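Chitin deacetylase (Bombyx mori, PDB 5ZNT) hydrolyses the N-acetyl groups of chitin in a zinc-dependent reaction, giving chitosan and acetate, as a secreted carbohydrate esterase family 4 enzyme. Local coordinates at residues Gln38-Phe44 and Ala263-Phe269. Sequence-based numbering, arbitrary orientation.
Sequences QMITITF and APLGLYF
Ile40 CG2 lies anti to the backbone N (chi1 -57° for CG1) and meets Leu267 CD1 obliquely at 3.7 Å. On the same face Ile42 CG2 reaches Phe269 CD2, and Phe44 lies alongside Phe269, its CD1 3.6 Å from Phe269 CB; with centroids 5.9 Å apart, the two rings are slid too far to overlap much. Phe284 and Phe246 pack against Phe269. Five parallel bridges and strand axes at 14° mark the two as parallel neighbours; they belong to the parallel sheet of the polysaccharide deacetylase domain, the catalytic part of a longer protein, consistent with the CE4 barrel. Asp46, a zinc ligand, follows just beyond 38-44. The N-H donors come from the two strands in turn, from Leu265 N to Met39 O (2.9 Å) through Phe269 N to Thr43 O (2.8 Å). On the other face the Tyr268 ring folds back over Gly266 C, 3.7 Å above its plane, and a water joins Tyr268 OH to Thr41 OG1. Thr43 OG1 sits at the ring edge, bonded to Arg146 and to a second water that donates to Phe269 O. Gln38 NE2 donates almost straight to Ala263 O (3.0 Å, 168°) and also to Met39 O, both acceptors near its amide plane; an alanine here would probably cost Ala263 O, which His257 also serves, and Met39 O one donor each. Leu265 N approaches Met39 O from the opposite face of its carbonyl plane.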
# COMPACT_ATOMS: atom_id res chain seq x y z
N GLN A 38 8.23 1.36 -15.77
CA GLN A 38 6.84 1.49 -15.34
C GLN A 38 6.65 0.65 -14.08
O GLN A 38 6.64 -0.58 -14.14
CB GLN A 38 5.89 1.04 -16.44
CG GLN A 38 4.42 1.13 -16.05
CD GLN A 38 3.99 2.55 -15.66
OE1 GLN A 38 3.90 3.44 -16.52
NE2 GLN A 38 3.70 2.77 -14.37
N MET A 39 6.50 1.31 -12.94
CA MET A 39 6.27 0.63 -11.68
C MET A 39 4.78 0.35 -11.49
O MET A 39 3.94 1.20 -11.80
CB MET A 39 6.81 1.47 -10.53
CG MET A 39 8.33 1.55 -10.53
SD MET A 39 8.95 2.72 -9.30
CE MET A 39 9.23 4.20 -10.27
N ILE A 40 4.47 -0.84 -10.97
CA ILE A 40 3.10 -1.20 -10.61
C ILE A 40 3.13 -1.63 -9.15
O ILE A 40 3.93 -2.49 -8.78
CB ILE A 40 2.54 -2.31 -11.52
CG1 ILE A 40 2.62 -1.85 -12.99
CG2 ILE A 40 1.08 -2.62 -11.16
CD1 ILE A 40 2.15 -2.90 -14.00
N THR A 41 2.27 -1.04 -8.33
CA THR A 41 2.18 -1.39 -6.91
C THR A 41 0.86 -2.11 -6.69
O THR A 41 -0.18 -1.49 -6.52
CB THR A 41 2.29 -0.17 -5.99
OG1 THR A 41 1.23 0.76 -6.26
CG2 THR A 41 3.63 0.54 -6.19
N ILE A 42 0.90 -3.44 -6.74
CA ILE A 42 -0.22 -4.24 -6.27
C ILE A 42 -0.27 -4.16 -4.75
O ILE A 42 0.75 -4.36 -4.08
CB ILE A 42 -0.06 -5.70 -6.71
CG1 ILE A 42 -0.05 -5.81 -8.24
CG2 ILE A 42 -1.15 -6.57 -6.09
CD1 ILE A 42 0.47 -7.20 -8.69
N THR A 43 -1.44 -3.86 -4.19
CA THR A 43 -1.60 -3.86 -2.74
C THR A 43 -2.83 -4.66 -2.36
O THR A 43 -3.74 -4.85 -3.17
CB THR A 43 -1.70 -2.43 -2.15
OG1 THR A 43 -3.00 -1.87 -2.44
CG2 THR A 43 -0.61 -1.50 -2.72
N PHE A 44 -2.84 -5.11 -1.09
CA PHE A 44 -3.97 -5.80 -0.49
C PHE A 44 -4.24 -5.23 0.89
O PHE A 44 -3.31 -5.08 1.70
CB PHE A 44 -3.69 -7.31 -0.38
CG PHE A 44 -3.46 -7.96 -1.70
CD1 PHE A 44 -4.54 -8.27 -2.52
CD2 PHE A 44 -2.17 -8.22 -2.14
CE1 PHE A 44 -4.32 -8.85 -3.77
CE2 PHE A 44 -1.95 -8.81 -3.38
CZ PHE A 44 -3.03 -9.13 -4.18
N ALA A 263 3.91 7.45 -14.32
CA ALA A 263 3.68 7.48 -12.88
C ALA A 263 3.38 6.06 -12.40
O ALA A 263 2.70 5.30 -13.09
CB ALA A 263 2.51 8.41 -12.54
N PRO A 264 3.90 5.66 -11.24
CA PRO A 264 3.56 4.34 -10.70
C PRO A 264 2.06 4.10 -10.75
O PRO A 264 1.25 4.99 -10.46
CB PRO A 264 4.09 4.39 -9.26
CG PRO A 264 5.29 5.34 -9.36
CD PRO A 264 4.86 6.40 -10.40
N LEU A 265 1.68 2.92 -11.22
CA LEU A 265 0.28 2.53 -11.33
C LEU A 265 -0.10 1.71 -10.09
O LEU A 265 0.48 0.66 -9.83
CB LEU A 265 0.07 1.71 -12.59
CG LEU A 265 -1.26 0.96 -12.75
CD1 LEU A 265 -2.41 1.93 -12.95
CD2 LEU A 265 -1.17 -0.02 -13.91
N GLY A 266 -1.11 2.18 -9.34
CA GLY A 266 -1.53 1.50 -8.13
C GLY A 266 -2.73 0.65 -8.39
O GLY A 266 -3.79 1.14 -8.79
N LEU A 267 -2.61 -0.67 -8.14
CA LEU A 267 -3.71 -1.63 -8.25
C LEU A 267 -4.05 -2.12 -6.84
O LEU A 267 -3.38 -3.01 -6.29
CB LEU A 267 -3.35 -2.77 -9.19
CG LEU A 267 -2.90 -2.31 -10.59
CD1 LEU A 267 -2.50 -3.55 -11.43
CD2 LEU A 267 -4.03 -1.52 -11.27
N TYR A 268 -5.08 -1.53 -6.26
CA TYR A 268 -5.34 -1.66 -4.82
C TYR A 268 -6.51 -2.61 -4.61
O TYR A 268 -7.65 -2.27 -4.94
CB TYR A 268 -5.62 -0.29 -4.21
CG TYR A 268 -4.62 0.78 -4.59
CD1 TYR A 268 -3.27 0.60 -4.35
CD2 TYR A 268 -5.04 1.97 -5.16
CE1 TYR A 268 -2.35 1.60 -4.64
CE2 TYR A 268 -4.12 2.96 -5.49
CZ TYR A 268 -2.78 2.77 -5.22
OH TYR A 268 -1.88 3.76 -5.53
N PHE A 269 -6.23 -3.80 -4.07
CA PHE A 269 -7.22 -4.87 -3.98
C PHE A 269 -7.64 -5.17 -2.55
O PHE A 269 -6.93 -4.90 -1.58
CB PHE A 269 -6.69 -6.18 -4.57
CG PHE A 269 -6.46 -6.14 -6.06
CD1 PHE A 269 -7.51 -6.37 -6.94
CD2 PHE A 269 -5.20 -5.90 -6.57
CE1 PHE A 269 -7.28 -6.36 -8.32
CE2 PHE A 269 -4.96 -5.87 -7.94
CZ PHE A 269 -6.00 -6.09 -8.82
O HOH W 1 0.66 3.44 -5.52
O HOH W 2 -5.30 -2.66 -1.27